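Local coordinates for protein intramolecular trans-sialidase (Macrobdella decora, PDB 3SLI) that cleaves sialic acid from sialylated glycans by intramolecular trans-glycosylation, probably releasing it as 2,7-anhydro-Neu5Ac rather than as free sialic acid, at residues R125-G130 against E185-A190; A98-L103 against V109-A114; I79-R84 against V113-D118; L41-T46 against Q52-V57; G88-T93 against A140-S145. All blocks are in the same frame, centred on the assembly; numbering follows the deposited sequence.

Contact 1: R125-G130 against E185-A190; sequences RLFANG and EELIQA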
# COMPACT_ATOMS: atom_id res chain seq x y z
N ARG A 125 -11.71 19.74 12.69
CA ARG A 125 -10.82 19.22 11.65
C ARG A 125 -9.37 19.13 12.12
O ARG A 125 -8.89 20.03 12.81
CB ARG A 125 -10.93 20.05 10.37
CG ARG A 125 -12.21 19.80 9.61
CD ARG A 125 -12.18 20.37 8.21
NE ARG A 125 -13.06 19.59 7.34
CZ ARG A 125 -13.67 20.07 6.26
NH1 ARG A 125 -13.50 21.33 5.90
NH2 ARG A 125 -14.45 19.28 5.54
N LEU A 126 -8.71 18.04 11.77
CA LEU A 126 -7.31 17.81 12.15
C LEU A 126 -6.43 17.85 10.92
O LEU A 126 -6.78 17.28 9.88
CB LEU A 126 -7.14 16.45 12.83
CG LEU A 126 -7.23 16.31 14.35
CD1 LEU A 126 -7.14 14.83 14.71
CD2 LEU A 126 -6.11 17.09 15.04
N PHE A 127 -5.26 18.47 11.05
CA PHE A 127 -4.31 18.60 9.96
C PHE A 127 -2.93 18.23 10.46
O PHE A 127 -2.62 18.40 11.65
CB PHE A 127 -4.22 20.07 9.47
CG PHE A 127 -5.52 20.66 9.02
CD1 PHE A 127 -6.47 21.12 9.94
CD2 PHE A 127 -5.80 20.77 7.66
CE1 PHE A 127 -7.67 21.69 9.52
CE2 PHE A 127 -7.00 21.34 7.22
CZ PHE A 127 -7.94 21.80 8.16
N ALA A 128 -2.08 17.79 9.55
CA ALA A 128 -0.70 17.47 9.89
C ALA A 128 0.13 17.44 8.62
O ALA A 128 -0.32 16.95 7.58
CB ALA A 128 -0.59 16.14 10.61
N ASN A 129 1.30 18.07 8.70
CA ASN A 129 2.26 18.11 7.60
C ASN A 129 1.68 18.41 6.22
O ASN A 129 2.03 17.76 5.22
CB ASN A 129 3.08 16.82 7.60
CG ASN A 129 3.84 16.60 8.91
OD1 ASN A 129 4.15 17.55 9.64
ND2 ASN A 129 4.11 15.34 9.23
N GLY A 130 0.78 19.39 6.18
CA GLY A 130 0.18 19.81 4.92
C GLY A 130 -1.04 19.08 4.43
O GLY A 130 -1.45 19.31 3.29
N GLU A 185 -7.33 26.21 4.04
CA GLU A 185 -6.24 26.66 3.19
C GLU A 185 -5.07 27.16 4.02
O GLU A 185 -3.92 26.77 3.81
CB GLU A 185 -6.75 27.74 2.23
CG GLU A 185 -7.84 27.28 1.22
CD GLU A 185 -9.15 26.77 1.86
OE1 GLU A 185 -9.70 27.44 2.78
OE2 GLU A 185 -9.65 25.70 1.43
N GLU A 186 -5.36 28.02 5.00
CA GLU A 186 -4.31 28.56 5.86
C GLU A 186 -3.64 27.45 6.67
O GLU A 186 -2.43 27.51 6.93
CB GLU A 186 -4.88 29.58 6.85
CG GLU A 186 -5.49 30.82 6.23
CD GLU A 186 -6.06 31.77 7.28
OE1 GLU A 186 -5.26 32.44 7.97
OE2 GLU A 186 -7.30 31.82 7.42
N LEU A 187 -4.42 26.46 7.09
CA LEU A 187 -3.89 25.35 7.89
C LEU A 187 -3.07 24.34 7.08
O LEU A 187 -2.07 23.83 7.57
CB LEU A 187 -5.02 24.66 8.67
CG LEU A 187 -5.66 25.62 9.70
CD1 LEU A 187 -6.85 24.97 10.39
CD2 LEU A 187 -4.61 26.06 10.71
N ILE A 188 -3.49 24.09 5.84
CA ILE A 188 -2.75 23.20 4.93
C ILE A 188 -1.39 23.86 4.72
O ILE A 188 -0.34 23.22 4.83
CB ILE A 188 -3.46 23.09 3.53
CG1 ILE A 188 -4.77 22.30 3.63
CG2 ILE A 188 -2.53 22.48 2.50
CD1 ILE A 188 -4.59 20.84 3.98
N GLN A 189 -1.42 25.16 4.45
CA GLN A 189 -0.22 25.96 4.23
C GLN A 189 0.67 25.98 5.48
O GLN A 189 1.86 25.66 5.41
CB GLN A 189 -0.65 27.38 3.85
CG GLN A 189 0.48 28.32 3.49
CD GLN A 189 1.09 28.00 2.14
OE1 GLN A 189 0.37 27.66 1.19
NE2 GLN A 189 2.41 28.09 2.05
N ALA A 190 0.09 26.32 6.63
CA ALA A 190 0.83 26.39 7.88
C ALA A 190 1.49 25.06 8.28
O ALA A 190 2.66 25.04 8.67
CB ALA A 190 -0.08 26.86 9.00

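Contact 2: A98-L103 against V109-A114; sequences ASVRAL and VFNTVA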
# COMPACT_ATOMS: atom_id res chain seq x y z
N ALA A 98 -1.22 6.59 11.72
CA ALA A 98 -0.12 6.86 10.81
C ALA A 98 -0.17 8.23 10.12
O ALA A 98 -0.08 8.33 8.89
CB ALA A 98 -0.07 5.75 9.76
N SER A 99 -0.32 9.29 10.93
CA SER A 99 -0.40 10.66 10.43
C SER A 99 0.90 11.45 10.57
O SER A 99 1.14 12.40 9.82
CB SER A 99 -1.51 11.42 11.16
OG SER A 99 -2.78 10.84 10.90
N VAL A 100 1.71 11.09 11.56
CA VAL A 100 2.97 11.76 11.83
C VAL A 100 4.11 10.74 11.93
O VAL A 100 3.85 9.54 12.00
CB VAL A 100 2.89 12.60 13.15
CG1 VAL A 100 1.80 13.66 13.02
CG2 VAL A 100 2.59 11.71 14.35
N ARG A 101 5.35 11.21 11.94
CA ARG A 101 6.49 10.30 12.07
C ARG A 101 7.38 10.80 13.21
O ARG A 101 7.15 11.88 13.74
CB ARG A 101 7.27 10.18 10.75
CG ARG A 101 8.13 11.38 10.34
CD ARG A 101 8.82 11.11 9.01
NE ARG A 101 9.70 9.93 9.07
CZ ARG A 101 10.00 9.14 8.03
NH1 ARG A 101 9.48 9.38 6.84
NH2 ARG A 101 10.84 8.13 8.19
N ALA A 102 8.38 10.01 13.61
CA ALA A 102 9.24 10.42 14.71
C ALA A 102 10.68 10.60 14.30
O ALA A 102 11.34 11.56 14.71
CB ALA A 102 9.15 9.40 15.84
N LEU A 103 11.14 9.73 13.41
CA LEU A 103 12.52 9.76 12.97
C LEU A 103 12.62 9.64 11.46
O LEU A 103 11.86 8.91 10.84
CB LEU A 103 13.28 8.63 13.66
CG LEU A 103 14.79 8.54 13.51
CD1 LEU A 103 15.40 8.21 14.87
CD2 LEU A 103 15.16 7.49 12.46
N VAL A 109 12.63 14.37 13.94
CA VAL A 109 12.19 15.51 13.15
C VAL A 109 10.91 16.17 13.67
O VAL A 109 10.14 15.56 14.41
CB VAL A 109 12.01 15.12 11.66
CG1 VAL A 109 13.36 14.74 11.04
CG2 VAL A 109 11.00 13.97 11.52
N PHE A 110 10.70 17.42 13.29
CA PHE A 110 9.52 18.17 13.69
C PHE A 110 8.32 17.88 12.80
O PHE A 110 8.46 17.69 11.59
CB PHE A 110 9.78 19.68 13.66
CG PHE A 110 10.52 20.20 14.85
CD1 PHE A 110 11.91 20.11 14.93
CD2 PHE A 110 9.83 20.79 15.91
CE1 PHE A 110 12.60 20.59 16.04
CE2 PHE A 110 10.51 21.27 17.03
CZ PHE A 110 11.90 21.18 17.10
N ASN A 111 7.14 17.83 13.40
CA ASN A 111 5.91 17.63 12.66
C ASN A 111 5.10 18.88 13.00
O ASN A 111 5.29 19.47 14.07
CB ASN A 111 5.16 16.37 13.12
CG ASN A 111 5.91 15.08 12.78
OD1 ASN A 111 6.84 14.69 13.48
ND2 ASN A 111 5.48 14.41 11.72
N THR A 112 4.24 19.30 12.09
CA THR A 112 3.42 20.48 12.33
C THR A 112 1.97 20.03 12.22
O THR A 112 1.54 19.49 11.19
CB THR A 112 3.74 21.60 11.31
OG1 THR A 112 5.16 21.74 11.20
CG2 THR A 112 3.13 22.93 11.78
N VAL A 113 1.21 20.26 13.29
CA VAL A 113 -0.19 19.85 13.34
C VAL A 113 -1.13 21.00 13.69
O VAL A 113 -0.69 22.05 14.17
CB VAL A 113 -0.37 18.69 14.37
CG1 VAL A 113 0.65 17.60 14.09
CG2 VAL A 113 -0.21 19.20 15.80
N ALA A 114 -2.42 20.80 13.45
CA ALA A 114 -3.43 21.81 13.73
C ALA A 114 -4.81 21.22 13.95
O ALA A 114 -5.19 20.23 13.32
CB ALA A 114 -3.51 22.84 12.60

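Contact 3: I79-R84 against V113-D118; sequences IGIELR and VALKAD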
# COMPACT_ATOMS: atom_id res chain seq x y z
N ILE A 79 -2.58 10.50 15.49
CA ILE A 79 -2.82 11.84 16.01
C ILE A 79 -4.32 11.97 16.25
O ILE A 79 -5.12 11.39 15.51
CB ILE A 79 -2.35 12.96 15.03
CG1 ILE A 79 -2.44 14.33 15.73
CG2 ILE A 79 -3.21 12.97 13.76
CD1 ILE A 79 -1.90 15.46 14.89
N GLY A 80 -4.70 12.68 17.30
CA GLY A 80 -6.11 12.86 17.57
C GLY A 80 -6.40 13.84 18.69
O GLY A 80 -5.50 14.50 19.22
N ILE A 81 -7.68 13.95 19.01
CA ILE A 81 -8.14 14.82 20.08
C ILE A 81 -9.20 14.07 20.87
O ILE A 81 -9.76 13.07 20.40
CB ILE A 81 -8.83 16.13 19.56
CG1 ILE A 81 -10.02 15.77 18.66
CG2 ILE A 81 -7.83 17.01 18.84
CD1 ILE A 81 -11.14 16.76 18.70
N GLU A 82 -9.45 14.56 22.07
CA GLU A 82 -10.50 14.05 22.93
C GLU A 82 -11.01 15.32 23.63
O GLU A 82 -10.22 16.09 24.16
CB GLU A 82 -9.99 13.04 23.96
CG GLU A 82 -9.49 11.73 23.38
CD GLU A 82 -9.20 10.70 24.45
OE1 GLU A 82 -8.22 10.86 25.20
OE2 GLU A 82 -9.97 9.71 24.54
N LEU A 83 -12.32 15.55 23.51
CA LEU A 83 -13.00 16.71 24.11
C LEU A 83 -13.96 16.04 25.09
O LEU A 83 -14.96 15.44 24.67
CB LEU A 83 -13.78 17.45 23.03
CG LEU A 83 -13.93 18.98 23.08
CD1 LEU A 83 -15.17 19.33 22.26
CD2 LEU A 83 -14.02 19.54 24.51
N ARG A 84 -13.68 16.18 26.38
CA ARG A 84 -14.45 15.51 27.42
C ARG A 84 -14.93 16.34 28.61
O ARG A 84 -14.24 17.25 29.07
CB ARG A 84 -13.58 14.39 27.99
CG ARG A 84 -12.98 13.45 26.96
CD ARG A 84 -13.33 12.03 27.34
NE ARG A 84 -12.26 11.38 28.07
CZ ARG A 84 -12.41 10.31 28.84
NH1 ARG A 84 -13.60 9.75 29.02
NH2 ARG A 84 -11.34 9.74 29.35
N VAL A 113 1.21 20.26 13.29
CA VAL A 113 -0.19 19.85 13.34
C VAL A 113 -1.13 21.00 13.69
O VAL A 113 -0.69 22.05 14.17
CB VAL A 113 -0.37 18.69 14.37
CG1 VAL A 113 0.65 17.60 14.09
CG2 VAL A 113 -0.21 19.20 15.80
N ALA A 114 -2.42 20.80 13.45
CA ALA A 114 -3.43 21.81 13.73
C ALA A 114 -4.81 21.22 13.95
O ALA A 114 -5.19 20.23 13.32
CB ALA A 114 -3.51 22.84 12.60
N LEU A 115 -5.54 21.82 14.88
CA LEU A 115 -6.90 21.41 15.15
C LEU A 115 -7.74 22.67 14.98
O LEU A 115 -7.42 23.72 15.54
CB LEU A 115 -7.08 20.88 16.58
CG LEU A 115 -8.58 20.80 16.85
CD1 LEU A 115 -9.15 19.50 16.32
CD2 LEU A 115 -8.88 20.99 18.31
N LYS A 116 -8.81 22.54 14.22
CA LYS A 116 -9.71 23.65 13.98
C LYS A 116 -11.09 23.28 14.56
O LYS A 116 -11.65 22.24 14.22
CB LYS A 116 -9.80 23.89 12.47
CG LYS A 116 -10.89 24.83 12.01
CD LYS A 116 -10.88 24.83 10.49
CE LYS A 116 -12.03 25.61 9.92
NZ LYS A 116 -11.89 25.69 8.44
N ALA A 117 -11.58 24.11 15.49
CA ALA A 117 -12.89 23.92 16.12
C ALA A 117 -13.76 25.06 15.60
O ALA A 117 -13.69 26.19 16.10
CB ALA A 117 -12.77 23.96 17.64
N ASP A 118 -14.56 24.75 14.60
CA ASP A 118 -15.42 25.69 13.90
C ASP A 118 -16.86 25.69 14.42
O ASP A 118 -17.68 24.87 13.99
CB ASP A 118 -15.38 25.31 12.41
CG ASP A 118 -15.98 26.35 11.49
OD1 ASP A 118 -16.76 27.23 11.94
OD2 ASP A 118 -15.68 26.26 10.28

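Contact 4: L41-T46 against Q52-V57; sequences LSYKST and QSLFSV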
# COMPACT_ATOMS: atom_id res chain seq x y z
N LEU A 41 0.59 23.75 16.21
CA LEU A 41 1.87 23.60 16.87
C LEU A 41 2.86 22.71 16.15
O LEU A 41 2.48 21.81 15.39
CB LEU A 41 1.70 23.15 18.33
CG LEU A 41 1.12 21.81 18.79
CD1 LEU A 41 1.54 21.62 20.24
CD2 LEU A 41 -0.40 21.78 18.67
N SER A 42 4.12 23.04 16.35
CA SER A 42 5.26 22.34 15.78
C SER A 42 5.90 21.61 16.96
O SER A 42 6.13 22.21 18.01
CB SER A 42 6.23 23.39 15.22
OG SER A 42 7.38 22.79 14.64
N TYR A 43 6.18 20.32 16.82
CA TYR A 43 6.79 19.57 17.92
C TYR A 43 7.75 18.51 17.41
O TYR A 43 7.68 18.10 16.25
CB TYR A 43 5.70 18.85 18.75
CG TYR A 43 5.16 17.61 18.06
CD1 TYR A 43 4.11 17.71 17.15
CD2 TYR A 43 5.77 16.36 18.25
CE1 TYR A 43 3.68 16.59 16.43
CE2 TYR A 43 5.34 15.24 17.52
CZ TYR A 43 4.31 15.37 16.62
OH TYR A 43 3.89 14.30 15.86
N LYS A 44 8.59 18.02 18.32
CA LYS A 44 9.56 16.96 18.05
C LYS A 44 9.49 16.04 19.27
O LYS A 44 9.81 16.46 20.38
CB LYS A 44 10.98 17.53 17.91
CG LYS A 44 12.04 16.46 17.80
CD LYS A 44 13.40 17.04 17.43
CE LYS A 44 13.99 17.87 18.55
NZ LYS A 44 15.31 18.44 18.14
N SER A 45 9.00 14.81 19.08
CA SER A 45 8.90 13.86 20.19
C SER A 45 10.16 13.01 20.34
O SER A 45 10.65 12.43 19.37
CB SER A 45 7.70 12.93 20.00
OG SER A 45 7.61 11.99 21.06
N THR A 46 10.69 12.96 21.56
CA THR A 46 11.88 12.17 21.86
C THR A 46 11.49 11.01 22.80
O THR A 46 12.34 10.25 23.26
CB THR A 46 12.99 13.03 22.53
OG1 THR A 46 12.48 13.66 23.71
CG2 THR A 46 13.50 14.09 21.57
N GLN A 52 0.86 10.65 23.92
CA GLN A 52 1.54 11.87 24.31
C GLN A 52 0.74 13.14 23.96
O GLN A 52 0.60 13.49 22.77
CB GLN A 52 2.92 11.93 23.65
CG GLN A 52 3.82 10.75 23.99
CD GLN A 52 5.16 10.79 23.29
OE1 GLN A 52 5.81 11.84 23.21
NE2 GLN A 52 5.59 9.64 22.78
N SER A 53 0.18 13.79 24.98
CA SER A 53 -0.58 15.03 24.79
C SER A 53 0.41 16.13 24.42
O SER A 53 1.47 16.27 25.04
CB SER A 53 -1.28 15.47 26.08
OG SER A 53 -2.32 14.60 26.46
N LEU A 54 0.06 16.89 23.39
CA LEU A 54 0.87 18.01 22.93
C LEU A 54 0.41 19.29 23.65
O LEU A 54 1.22 20.07 24.16
CB LEU A 54 0.66 18.19 21.42
CG LEU A 54 1.66 17.60 20.43
CD1 LEU A 54 2.51 16.52 21.05
CD2 LEU A 54 0.92 17.12 19.21
N PHE A 55 -0.91 19.45 23.74
CA PHE A 55 -1.54 20.61 24.35
C PHE A 55 -2.86 20.18 24.97
O PHE A 55 -3.60 19.40 24.36
CB PHE A 55 -1.80 21.66 23.25
CG PHE A 55 -2.65 22.82 23.69
CD1 PHE A 55 -2.08 23.91 24.35
CD2 PHE A 55 -4.02 22.84 23.42
CE1 PHE A 55 -2.86 25.01 24.74
CE2 PHE A 55 -4.81 23.94 23.81
CZ PHE A 55 -4.23 25.02 24.46
N SER A 56 -3.16 20.69 26.16
CA SER A 56 -4.41 20.35 26.85
C SER A 56 -4.92 21.49 27.74
O SER A 56 -4.15 22.34 28.19
CB SER A 56 -4.25 19.10 27.73
OG SER A 56 -3.33 19.34 28.78
N VAL A 57 -6.22 21.48 27.98
CA VAL A 57 -6.89 22.45 28.82
C VAL A 57 -7.96 21.64 29.53
O VAL A 57 -8.71 20.90 28.88
CB VAL A 57 -7.57 23.58 27.99
CG1 VAL A 57 -8.19 24.62 28.92
CG2 VAL A 57 -6.57 24.25 27.06

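Contact 5: G88-T93 against A140-S145; sequences GVFNYT and AFKFIS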
# COMPACT_ATOMS: atom_id res chain seq x y z
N GLY A 88 -21.18 11.09 30.45
CA GLY A 88 -22.59 11.41 30.51
C GLY A 88 -22.94 12.76 29.90
O GLY A 88 -24.08 12.97 29.48
N VAL A 89 -21.97 13.68 29.86
CA VAL A 89 -22.18 15.01 29.28
C VAL A 89 -21.70 15.01 27.81
O VAL A 89 -22.46 15.37 26.91
CB VAL A 89 -21.47 16.10 30.12
CG1 VAL A 89 -21.75 17.49 29.55
CG2 VAL A 89 -21.96 16.03 31.58
N PHE A 90 -20.44 14.64 27.58
CA PHE A 90 -19.90 14.51 26.23
C PHE A 90 -18.49 13.92 26.20
O PHE A 90 -17.71 14.08 27.15
CB PHE A 90 -19.99 15.80 25.37
CG PHE A 90 -19.18 16.96 25.89
CD1 PHE A 90 -17.79 16.99 25.76
CD2 PHE A 90 -19.82 18.06 26.49
CE1 PHE A 90 -17.04 18.08 26.22
CE2 PHE A 90 -19.09 19.16 26.95
CZ PHE A 90 -17.69 19.17 26.81
N ASN A 91 -18.22 13.18 25.13
CA ASN A 91 -16.93 12.55 24.91
C ASN A 91 -16.77 12.50 23.40
O ASN A 91 -17.22 11.56 22.74
CB ASN A 91 -16.91 11.14 25.52
CG ASN A 91 -15.65 10.37 25.19
OD1 ASN A 91 -14.59 10.95 24.94
ND2 ASN A 91 -15.76 9.06 25.16
N TYR A 92 -16.22 13.58 22.85
CA TYR A 92 -16.01 13.72 21.41
C TYR A 92 -14.57 13.35 21.07
O TYR A 92 -13.63 13.91 21.64
CB TYR A 92 -16.28 15.16 20.98
CG TYR A 92 -17.72 15.62 21.05
CD1 TYR A 92 -18.73 14.78 21.52
CD2 TYR A 92 -18.08 16.90 20.62
CE1 TYR A 92 -20.07 15.20 21.56
CE2 TYR A 92 -19.41 17.33 20.65
CZ TYR A 92 -20.39 16.48 21.12
OH TYR A 92 -21.70 16.89 21.14
N THR A 93 -14.39 12.43 20.13
CA THR A 93 -13.05 12.01 19.75
C THR A 93 -12.90 12.01 18.24
O THR A 93 -13.88 11.83 17.51
CB THR A 93 -12.73 10.59 20.30
OG1 THR A 93 -13.69 9.66 19.79
CG2 THR A 93 -12.80 10.57 21.84
N ALA A 140 -24.56 19.10 18.24
CA ALA A 140 -24.36 19.79 19.51
C ALA A 140 -22.87 20.11 19.60
O ALA A 140 -22.08 19.33 20.11
CB ALA A 140 -24.80 18.91 20.67
N PHE A 141 -22.48 21.25 19.03
CA PHE A 141 -21.08 21.66 19.05
C PHE A 141 -20.63 22.01 20.47
O PHE A 141 -21.33 22.72 21.21
CB PHE A 141 -20.86 22.84 18.10
CG PHE A 141 -19.42 23.27 18.00
CD1 PHE A 141 -18.54 22.62 17.15
CD2 PHE A 141 -18.94 24.33 18.78
CE1 PHE A 141 -17.21 23.00 17.07
CE2 PHE A 141 -17.60 24.71 18.71
CZ PHE A 141 -16.73 24.05 17.86
N LYS A 142 -19.45 21.52 20.84
CA LYS A 142 -18.89 21.77 22.17
C LYS A 142 -17.43 22.19 22.08
O LYS A 142 -16.74 21.89 21.10
CB LYS A 142 -18.96 20.50 23.03
CG LYS A 142 -20.34 19.87 23.20
CD LYS A 142 -21.25 20.74 24.04
CE LYS A 142 -22.63 20.13 24.16
NZ LYS A 142 -23.52 20.98 24.99
N PHE A 143 -16.95 22.91 23.09
CA PHE A 143 -15.55 23.27 23.15
C PHE A 143 -15.12 23.51 24.60
O PHE A 143 -15.83 23.12 25.53
CB PHE A 143 -15.15 24.42 22.21
CG PHE A 143 -13.71 24.34 21.77
CD1 PHE A 143 -13.19 23.13 21.28
CD2 PHE A 143 -12.85 25.42 21.90
CE1 PHE A 143 -11.84 23.02 20.93
CE2 PHE A 143 -11.49 25.32 21.55
CZ PHE A 143 -10.98 24.12 21.07
N ILE A 144 -13.96 24.12 24.80
CA ILE A 144 -13.44 24.34 26.14
C ILE A 144 -14.41 25.02 27.11
O ILE A 144 -14.47 24.67 28.29
CB ILE A 144 -12.06 25.04 26.07
CG1 ILE A 144 -11.09 24.16 25.28
CG2 ILE A 144 -11.52 25.32 27.47
CD1 ILE A 144 -9.73 24.78 25.01
N SER A 145 -15.22 25.93 26.59
CA SER A 145 -16.21 26.64 27.40
C SER A 145 -17.25 25.70 28.02
O SER A 145 -17.91 26.06 29.00
CB SER A 145 -16.93 27.69 26.54
OG SER A 145 -17.45 27.10 25.36

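Contact 1: R125-G130 against E185-A190
F127 on strand 123-128 takes L187 and I188 of helix 184-191 against its ring, and this apolar group carries most of the contact. L187 CB stands 3.8 Å from the centroid of the F127 ring and only 2° off its normal, a CH-pi contact over the middle of the face. Further out on the same leucine, L187 CD1 reaches the rim at F127 CE1, 3.5 Å away. I188 comes in at the edge instead: its CD1 lies near the ring plane, 3.9 Å from F127 CD2. The ring therefore has one helix residue over a face and the next along its rim. F127 CB already points at the helix, and with CG anti to the carbonyl carbon (chi1 -58°) the ring is set beside its own backbone N.

The second kind of contact is made by backbone. G130 CA approaches I188 O at 3.5 Å as a CA-H...O contact with 156° at the hydrogen, while G130 O rests on the branch methyl I188 CG2 at 3.4 Å. The dihedrals of N129 and G130 are close to those of a type I' turn, in which a glycine at the second place is well suited. This tight turn links strands 123-128 and 131-137, and the helix lies across its end; T191 binds G130 N, R125 forms a salt bridge with D184, and L187 also covers A114 and K116 of strand 107-118.

Contact 2: A98-L103 against V109-A114
R101 and A102 meet V109 where the chain folds back as a beta hairpin, strand 103-104 pairing antiparallel with the start of strand 107-118 in the lectin-like N-terminal beta-sandwich. The bond that crosses the two segments runs from V109 N to A102 O, at 3.2 Å and 158°.

The R101 side chain can be traced outward from this point. Its CB leads to a CG lodged between the backbone N and the carbonyl carbon (chi1 73°), and CG touches the methyl V109 CG2 at 4.0 Å. The chain bends about the CG-CD bond, bringing the guanidinium back to the backbone two residues on, at L103: NE and NH2 bind side-on to the single atom L103 O, which lies near the guanidinium plane. The far nitrogen, NH1, forms a salt bridge with E668 of strand 665-670, so one arginine ties the hairpin to a strand near the C-terminus.

Further back, the end of the N111 side chain lies alongside the backbone of V100 and R101, with N111 CG 3.9 Å from V100 CB. V113 extends this packing inward, where Y43 and I79 also gather. R101 NH2 meets L103 O at 2.9 Å in the carbonyl plane, whereas R101 NE, 3.0 Å from the same oxygen, stands above that plane.

Contact 3: I79-R84 against V113-D118
No ring or other flat group takes part where I79 and I81 meet V113 and L115; aliphatic side chains, chiefly their methyls, make the contact. It is the face-to-face packing of a beta-sandwich: strand 79-85 belongs to the six-stranded sheet, strand 107-118 to the opposing seven-stranded one, and the touching parts run in nearly the same direction, 24° apart. With CA atoms 8.8 Å apart at I79 and V113 and 8.3 Å at I81 and L115, the backbones form no hydrogen bonds with each other and the gap is bridged by side chains.

I81 and L115 cross at about a right angle. The branch methyl I81 CG2 meets L115 CD1 at 3.8 Å, and I81 CD1 lies 4.1 Å from that same leucine methyl. L115 also touches F69 and I71, so the leucine reaches two strands of the facing sheet. G80 and A114 sit between the interior positions on their strands; A114 faces away from this interior, toward L187 and T191 of helix 184-191, which covers the outer face of the seven-stranded sheet.

I79 is fully extended, CG1 anti to the backbone N (chi1 -171°) and CD1 straight beyond it, and lies alongside V113, the two side chains pointing opposite ways. This brings I79 CD1 within 3.6 Å of V113 CB and, tighter than ordinary van der Waals packing, 3.4 Å from V113 CG1.

Contact 4: L41-T46 against Q52-V57
The backbones carrying Y43 and L54 run roughly antiparallel, their touching parts 157° apart in direction, but at 7.9 Å between the CA atoms of Y43 and L54 they belong to different layers, and side chains fill the gap. L54 is the central group. Its CB meets L41 CD1 at 3.7 Å, and its two methyls go to Y43: L54 CD1 stands over one face of the tyrosine ring, 4.1 Å above the plane and offset toward the rim, while L54 CD2 lies 3.8 Å from Y43 CD1. Leucine and ring cross at about a right angle. F55 adds a fringe contact, its CB near L41 CD1, before its ring turns away toward I175.

A polar pair closes the other end. S45 OG donates to Q52 OE1 at 2.8 Å, 22° out of the carbonyl plane and at 116° to the C=O bond. Both residues are buried, and the rest of the amide is satisfied nearby: Q52 NE2 binds the backbone oxygens of S47 and N49, which fixes how the amide is turned and ties it to the connection between the two strands.

That connection passes from one sheet of the sandwich to the other. L54 and F55 form a classic beta bulge opposite I71 of strand 67-74; I73 of that strand touches both Y43 and L54, while strand 37-45 is flanked in its own sheet by strands 107-118 and 170-178.

Contact 5: G88-T93 against A140-S145
K142 lies over F90 and beside Y92, its methylene chain touching both rings. Above F90 it is a face contact: K142 CG stands 3.8 Å over the ring plane, offset toward the rim, and makes a CH-pi contact 4.1 Å from the centroid and 23° off the normal. K142 CD continues along the same side of the ring, 3.9 Å from F90 CD2. The approach to Y92 is oblique, with the same CG 3.7 Å from Y92 CE2 and K142 CB 4.0 Å from that atom. The lysine can lie this way because it bends about its CB-CG bond and is extended from there on, which carries its methylenes over the phenylalanine.

These rings sit at the margin of the lectin-like beta-sandwich. Y92 is on strand 91-96, an edge strand of the six-stranded sheet, and F90 lies in the turn leading into it from strand 79-85, packed on L83. A140 to S145 belong to the long connection between strand 131-137 of the other sheet and strand 152-155.

Y92 reaches this connection with its hydroxyl. Y92 OH donates to A140 O at 2.7 Å; the hydroxyl lies in the carbonyl plane at 147° to the C=O bond, and the acceptor is itself near the plane of the tyrosine ring, at its edge. The methyl A140 CB flanks the hydroxyl, 3.7 Å from Y92 OH. A chi2 of 2° puts CA nearly in the plane of the Y92 ring, an uncommon setting for a tyrosine. K138 makes a cation-pi contact with this ring, while F143 turns inward to meet F69 and A117.

All five contacts lie in the N-terminal beta-sandwich, on one side of the chain's centre. Along the chain contact 4 comes first; contacts 3 and 5 then interlock, contact 2 lies within the loop that contact 5 closes, and contact 1 opens after contacts 2 and 3 have closed, though its first segment precedes the second of contact 5. Strand 107-118 links most of them: contacts 2 and 3 share V113 and A114, and its neighbours 37-45 and 123-128 carry contacts 4 and 1. Contacts 2 and 4 have centres about 10 Å apart, contacts 2 and 5 about 26 Å. Contacts 3 and 4 join the two sheets, contact 1 adds the outer helix, and contact 5 packs the 140-145 connection against an edge strand.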